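Local coordinates for putative flavoprotein decarboxylase (Streptomyces olivoviridis, PDB 6JLS) that binds flavin mononucleotide and acts as an FMN-dependent cysteine decarboxylase in the biosynthesis of thioviridamide, at residues A125-P137 / L149-P162. Sequence-based numbering, arbitrary orientation.
Sequences AECPVILAPVMNP and LDALRAEGFVVAEP. With FMN (flavin mononucleotide), chain B.
Val129 runs alongside Phe157 and sets CG1 over one face of the ring, toward the rim, 4.0 Å from the centroid and 18° off the normal (a CH-pi contact), while CB of Glu155 covers the opposite face. The methyl gets there by standing anti to the backbone N of Val129 (chi1 173°). Leu131 completes the tight part: its CD1 meets Phe157 CD2 at 3.9 Å and Leu152 CD1 at 4.0 Å, filling the angle between strand and helix. Alongside runs parallel pairing, in which Val158 N donates to Val129 O, Val158 O receives Leu131 N at 2.8 Å, and Ala160 N reaches Leu131 O in a nearly straight bond (174°). Water 1 extends the pairing, joining Val129 N to Gly156 O in the Schellman motif that ends the helix.

Toward Pro162 the fit slackens. Pro133 CG still rests on Val159 CG1 at 3.8 Å, but water 2 links the carbonyls of Pro133 and Ala160, and exposed, poorly ordered Glu161 makes a weak salt bridge, its OE2 3.4 Å from Arg153 NH2. Val134 O accepts a bond from FMN N3 at 2.7 Å, which brings the backbone after Pro133 to the flavin.

A beta-alpha-beta crossover through helix 143-154 joins the two strands at one end of the chain's Rossmann-like parallel sheet: strand 129-133 pairs on its other side with strand 95-101, Leu152 packs on helix 103-110, and helix 182-193 covers Ile130 and Ala160.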
loop_
_atom_site.group_PDB
_atom_site.type_symbol
_atom_site.label_atom_id
_atom_site.label_comp_id
_atom_site.label_asym_id
_atom_site.label_seq_id
_atom_site.Cartn_x
_atom_site.Cartn_y
_atom_site.Cartn_z
ATOM N N ALA A 125 -32.878 -11.009 -15.575
ATOM C CA ALA A 125 -34.197 -10.442 -15.371
ATOM C C ALA A 125 -35.205 -11.075 -16.317
ATOM O O ALA A 125 -34.920 -11.311 -17.497
ATOM C CB ALA A 125 -34.162 -8.927 -15.577
ATOM N N GLU A 126 -36.395 -11.344 -15.784
ATOM C CA GLU A 126 -37.520 -11.835 -16.564
ATOM C C GLU A 126 -38.624 -10.796 -16.706
ATOM O O GLU A 126 -39.600 -11.027 -17.431
ATOM C CB GLU A 126 -38.058 -13.116 -15.932
ATOM C CG GLU A 126 -37.103 -14.278 -16.095
ATOM C CD GLU A 126 -37.679 -15.570 -15.585
ATOM O OE1 GLU A 126 -38.011 -15.635 -14.383
ATOM O OE2 GLU A 126 -37.818 -16.515 -16.388
ATOM N N CYS A 127 -38.471 -9.650 -16.054
ATOM C CA CYS A 127 -39.357 -8.510 -16.191
ATOM C C CYS A 127 -39.010 -7.718 -17.448
ATOM O O CYS A 127 -37.974 -7.953 -18.077
ATOM C CB CYS A 127 -39.221 -7.633 -14.948
ATOM S SG CYS A 127 -37.512 -7.087 -14.680
ATOM N N PRO A 128 -39.855 -6.757 -17.835
ATOM C CA PRO A 128 -39.482 -5.830 -18.915
ATOM C C PRO A 128 -38.134 -5.166 -18.668
ATOM O O PRO A 128 -37.803 -4.774 -17.545
ATOM C CB PRO A 128 -40.612 -4.794 -18.896
ATOM C CG PRO A 128 -41.758 -5.503 -18.313
ATOM C CD PRO A 128 -41.233 -6.531 -17.366
ATOM N N VAL A 129 -37.361 -5.029 -19.744
ATOM C CA VAL A 129 -36.054 -4.380 -19.719
ATOM C C VAL A 129 -36.068 -3.233 -20.719
ATOM O O VAL A 129 -36.269 -3.448 -21.919
ATOM C CB VAL A 129 -34.919 -5.361 -20.043
ATOM C CG1 VAL A 129 -33.616 -4.610 -20.176
ATOM C CG2 VAL A 129 -34.811 -6.418 -18.972
ATOM N N ILE A 130 -35.832 -2.023 -20.234
ATOM C CA ILE A 130 -35.773 -0.839 -21.078
ATOM C C ILE A 130 -34.329 -0.332 -21.114
ATOM O O ILE A 130 -33.699 -0.154 -20.065
ATOM C CB ILE A 130 -36.736 0.252 -20.593
ATOM C CG1 ILE A 130 -38.194 -0.176 -20.820
ATOM C CG2 ILE A 130 -36.501 1.518 -21.381
ATOM C CD1 ILE A 130 -38.746 -1.234 -19.877
ATOM N N LEU A 131 -33.808 -0.105 -22.320
ATOM C CA LEU A 131 -32.442 0.352 -22.532
ATOM C C LEU A 131 -32.449 1.700 -23.245
ATOM O O LEU A 131 -33.173 1.884 -24.230
ATOM C CB LEU A 131 -31.660 -0.658 -23.369
ATOM C CG LEU A 131 -31.696 -2.125 -22.942
ATOM C CD1 LEU A 131 -31.039 -2.966 -23.999
ATOM C CD2 LEU A 131 -30.986 -2.304 -21.617
ATOM N N ALA A 132 -31.632 2.641 -22.753
ATOM C CA ALA A 132 -31.500 3.977 -23.343
ATOM C C ALA A 132 -30.069 4.165 -23.853
ATOM O O ALA A 132 -29.186 4.615 -23.099
ATOM C CB ALA A 132 -31.868 5.060 -22.331
ATOM N N PRO A 133 -29.797 3.824 -25.120
ATOM C CA PRO A 133 -28.441 4.018 -25.655
ATOM C C PRO A 133 -28.042 5.483 -25.621
ATOM O O PRO A 133 -28.847 6.381 -25.879
ATOM C CB PRO A 133 -28.545 3.513 -27.103
ATOM C CG PRO A 133 -29.773 2.678 -27.148
ATOM C CD PRO A 133 -30.712 3.275 -26.131
ATOM N N VAL A 134 -26.780 5.718 -25.282
ATOM C CA VAL A 134 -26.191 7.050 -25.341
ATOM C C VAL A 134 -24.781 6.873 -25.876
ATOM O O VAL A 134 -23.989 6.113 -25.303
ATOM C CB VAL A 134 -26.166 7.753 -23.969
ATOM C CG1 VAL A 134 -25.486 9.104 -24.073
ATOM C CG2 VAL A 134 -27.561 7.913 -23.419
ATOM N N MET A 135 -24.474 7.550 -26.975
ATOM C CA MET A 135 -23.132 7.532 -27.540
ATOM C C MET A 135 -23.081 8.595 -28.627
ATOM O O MET A 135 -24.118 9.111 -29.064
ATOM C CB MET A 135 -22.769 6.148 -28.097
ATOM C CG MET A 135 -23.711 5.681 -29.209
ATOM S SD MET A 135 -23.630 3.923 -29.597
ATOM C CE MET A 135 -24.485 3.245 -28.167
ATOM N N ASN A 136 -21.863 8.935 -29.045
ATOM C CA ASN A 136 -21.719 9.855 -30.166
ATOM C C ASN A 136 -22.266 9.196 -31.427
ATOM O O ASN A 136 -22.080 7.991 -31.625
ATOM C CB ASN A 136 -20.256 10.264 -30.369
ATOM C CG ASN A 136 -19.307 9.077 -30.410
ATOM O OD1 ASN A 136 -19.446 8.122 -29.643
ATOM N ND2 ASN A 136 -18.328 9.139 -31.305
ATOM N N PRO A 137 -22.978 9.939 -32.276
ATOM C CA PRO A 137 -23.520 9.324 -33.501
ATOM C C PRO A 137 -22.449 8.779 -34.449
ATOM O O PRO A 137 -22.799 8.069 -35.394
ATOM C CB PRO A 137 -24.332 10.463 -34.135
ATOM C CG PRO A 137 -24.723 11.327 -32.959
ATOM C CD PRO A 137 -23.516 11.293 -32.053
ATOM N N LEU A 149 -28.113 -3.669 -31.430
ATOM C CA LEU A 149 -29.479 -3.243 -31.140
ATOM C C LEU A 149 -30.498 -4.243 -31.694
ATOM O O LEU A 149 -31.505 -4.550 -31.038
ATOM C CB LEU A 149 -29.715 -1.846 -31.714
ATOM C CG LEU A 149 -28.731 -0.746 -31.282
ATOM C CD1 LEU A 149 -29.113 0.590 -31.904
ATOM C CD2 LEU A 149 -28.655 -0.609 -29.758
ATOM N N ASP A 150 -30.240 -4.782 -32.894
ATOM C CA ASP A 150 -31.068 -5.874 -33.404
ATOM C C ASP A 150 -31.101 -7.038 -32.424
ATOM O O ASP A 150 -32.174 -7.564 -32.107
ATOM C CB ASP A 150 -30.552 -6.363 -34.758
ATOM C CG ASP A 150 -30.682 -5.326 -35.862
ATOM O OD1 ASP A 150 -31.426 -4.330 -35.680
ATOM O OD2 ASP A 150 -30.038 -5.530 -36.921
ATOM N N ALA A 151 -29.932 -7.457 -31.933
ATOM C CA ALA A 151 -29.895 -8.578 -30.999
ATOM C C ALA A 151 -30.618 -8.230 -29.696
ATOM O O ALA A 151 -31.346 -9.062 -29.143
ATOM C CB ALA A 151 -28.437 -8.993 -30.741
ATOM N N LEU A 152 -30.437 -7.001 -29.196
ATOM C CA LEU A 152 -31.060 -6.608 -27.934
ATOM C C LEU A 152 -32.573 -6.657 -28.034
ATOM O O LEU A 152 -33.272 -7.018 -27.080
ATOM C CB LEU A 152 -30.592 -5.204 -27.550
ATOM C CG LEU A 152 -29.137 -5.234 -27.087
ATOM C CD1 LEU A 152 -28.564 -3.850 -26.997
ATOM C CD2 LEU A 152 -29.016 -5.959 -25.757
ATOM N N ARG A 153 -33.074 -6.334 -29.194
ATOM C CA ARG A 153 -34.491 -6.278 -29.446
ATOM C C ARG A 153 -35.091 -7.654 -29.696
ATOM O O ARG A 153 -36.262 -7.887 -29.369
ATOM C CB ARG A 153 -34.674 -5.364 -30.632
ATOM C CG ARG A 153 -36.004 -4.903 -30.927
ATOM C CD ARG A 153 -35.756 -3.885 -31.978
ATOM N NE ARG A 153 -35.311 -2.626 -31.396
ATOM C CZ ARG A 153 -34.591 -1.723 -32.051
ATOM N NH1 ARG A 153 -34.200 -1.969 -33.288
ATOM N NH2 ARG A 153 -34.248 -0.581 -31.472
ATOM N N ALA A 154 -34.296 -8.570 -30.257
ATOM C CA ALA A 154 -34.669 -9.972 -30.308
ATOM C C ALA A 154 -34.744 -10.596 -28.917
ATOM O O ALA A 154 -35.502 -11.552 -28.732
ATOM C CB ALA A 154 -33.675 -10.738 -31.182
ATOM N N GLU A 155 -33.962 -10.091 -27.947
ATOM C CA GLU A 155 -34.083 -10.487 -26.546
ATOM C C GLU A 155 -35.420 -10.098 -25.937
ATOM O O GLU A 155 -35.716 -10.524 -24.815
ATOM C CB GLU A 155 -32.978 -9.846 -25.683
ATOM C CG GLU A 155 -31.586 -10.324 -25.977
ATOM C CD GLU A 155 -31.363 -11.778 -25.596
ATOM O OE1 GLU A 155 -31.821 -12.195 -24.518
ATOM O OE2 GLU A 155 -30.727 -12.511 -26.380
ATOM N N GLY A 156 -36.223 -9.294 -26.626
ATOM C CA GLY A 156 -37.423 -8.747 -26.046
ATOM C C GLY A 156 -37.212 -7.440 -25.322
ATOM O O GLY A 156 -38.177 -6.894 -24.770
ATOM N N PHE A 157 -35.984 -6.921 -25.303
ATOM C CA PHE A 157 -35.708 -5.661 -24.630
ATOM C C PHE A 157 -36.283 -4.497 -25.433
ATOM O O PHE A 157 -36.358 -4.535 -26.664
ATOM C CB PHE A 157 -34.191 -5.469 -24.446
ATOM C CG PHE A 157 -33.515 -6.553 -23.631
ATOM C CD1 PHE A 157 -34.250 -7.390 -22.788
ATOM C CD2 PHE A 157 -32.132 -6.719 -23.689
ATOM C CE1 PHE A 157 -33.626 -8.383 -22.026
ATOM C CE2 PHE A 157 -31.495 -7.715 -22.919
ATOM C CZ PHE A 157 -32.255 -8.546 -22.090
ATOM N N VAL A 158 -36.659 -3.440 -24.726
ATOM C CA VAL A 158 -37.148 -2.209 -25.339
ATOM C C VAL A 158 -35.970 -1.256 -25.500
ATOM O O VAL A 158 -35.346 -0.860 -24.509
ATOM C CB VAL A 158 -38.259 -1.570 -24.491
ATOM C CG1 VAL A 158 -38.692 -0.251 -25.092
ATOM C CG2 VAL A 158 -39.440 -2.522 -24.352
ATOM N N VAL A 159 -35.653 -0.886 -26.736
ATOM C CA VAL A 159 -34.516 -0.017 -27.025
ATOM C C VAL A 159 -35.066 1.358 -27.354
ATOM O O VAL A 159 -35.704 1.545 -28.395
ATOM C CB VAL A 159 -33.657 -0.552 -28.176
ATOM C CG1 VAL A 159 -32.493 0.403 -28.446
ATOM C CG2 VAL A 159 -33.162 -1.957 -27.874
ATOM N N ALA A 160 -34.801 2.323 -26.473
ATOM C CA ALA A 160 -35.313 3.684 -26.601
ATOM C C ALA A 160 -34.255 4.571 -27.248
ATOM O O ALA A 160 -33.525 5.297 -26.576
ATOM C CB ALA A 160 -35.712 4.226 -25.233
ATOM N N GLU A 161 -34.186 4.521 -28.571
ATOM C CA GLU A 161 -33.338 5.445 -29.305
ATOM C C GLU A 161 -33.982 6.829 -29.332
ATOM O O GLU A 161 -35.196 6.963 -29.149
ATOM C CB GLU A 161 -33.109 4.934 -30.728
ATOM C CG GLU A 161 -32.529 3.530 -30.808
ATOM C CD GLU A 161 -32.111 3.152 -32.217
ATOM O OE1 GLU A 161 -31.518 4.009 -32.901
ATOM O OE2 GLU A 161 -32.382 2.003 -32.641
ATOM N N PRO A 162 -33.186 7.893 -29.547
ATOM C CA PRO A 162 -31.727 7.884 -29.708
ATOM C C PRO A 162 -30.976 7.867 -28.385
ATOM O O PRO A 162 -29.961 8.555 -28.290
ATOM C CB PRO A 162 -31.459 9.188 -30.458
ATOM C CG PRO A 162 -32.540 10.098 -29.992
ATOM C CD PRO A 162 -33.754 9.230 -29.808
HETATM N N1 FMN B . -19.348 5.376 -24.161
HETATM C C2 FMN B . -20.645 5.313 -24.617
HETATM O O2 FMN B . -21.046 4.286 -25.157
HETATM N N3 FMN B . -21.484 6.400 -24.479
HETATM C C4 FMN B . -21.034 7.559 -23.880
HETATM O O4 FMN B . -21.779 8.533 -23.751
HETATM C C4A FMN B . -19.726 7.621 -23.417
HETATM N N5 FMN B . -19.264 8.775 -22.813
HETATM C C5A FMN B . -17.967 8.850 -22.354
HETATM C C6 FMN B . -17.531 10.026 -21.757
HETATM C C7 FMN B . -16.224 10.120 -21.282
HETATM C C7M FMN B . -15.775 11.408 -20.638
HETATM C C8 FMN B . -15.347 9.025 -21.408
HETATM C C8M FMN B . -13.935 9.120 -20.895
HETATM C C9 FMN B . -15.794 7.843 -22.015
HETATM C C9A FMN B . -17.107 7.757 -22.489
HETATM N N10 FMN B . -17.573 6.596 -23.096
HETATM C C10 FMN B . -18.878 6.526 -23.557
HETATM C "C1'" FMN B . -16.673 5.402 -23.233
HETATM C "C2'" FMN B . -17.033 4.394 -22.129
HETATM O "O2'" FMN B . -16.815 4.917 -20.830
HETATM C "C3'" FMN B . -16.259 3.092 -22.285
HETATM O "O3'" FMN B . -16.725 2.437 -23.440
HETATM C "C4'" FMN B . -16.458 2.226 -21.041
HETATM O "O4'" FMN B . -15.614 1.088 -21.007
HETATM C "C5'" FMN B . -17.908 1.784 -20.911
HETATM O "O5'" FMN B . -17.937 0.912 -19.807
HETATM P P FMN B . -19.306 0.277 -19.278
HETATM O O1P FMN B . -20.271 0.132 -20.441
HETATM O O2P FMN B . -19.020 -1.094 -18.706
HETATM O O3P FMN B . -19.923 1.189 -18.248
HETATM O O HOH W 1 -38.459 -5.920 -22.162
HETATM O O HOH W 2 -31.690 7.605 -25.217
#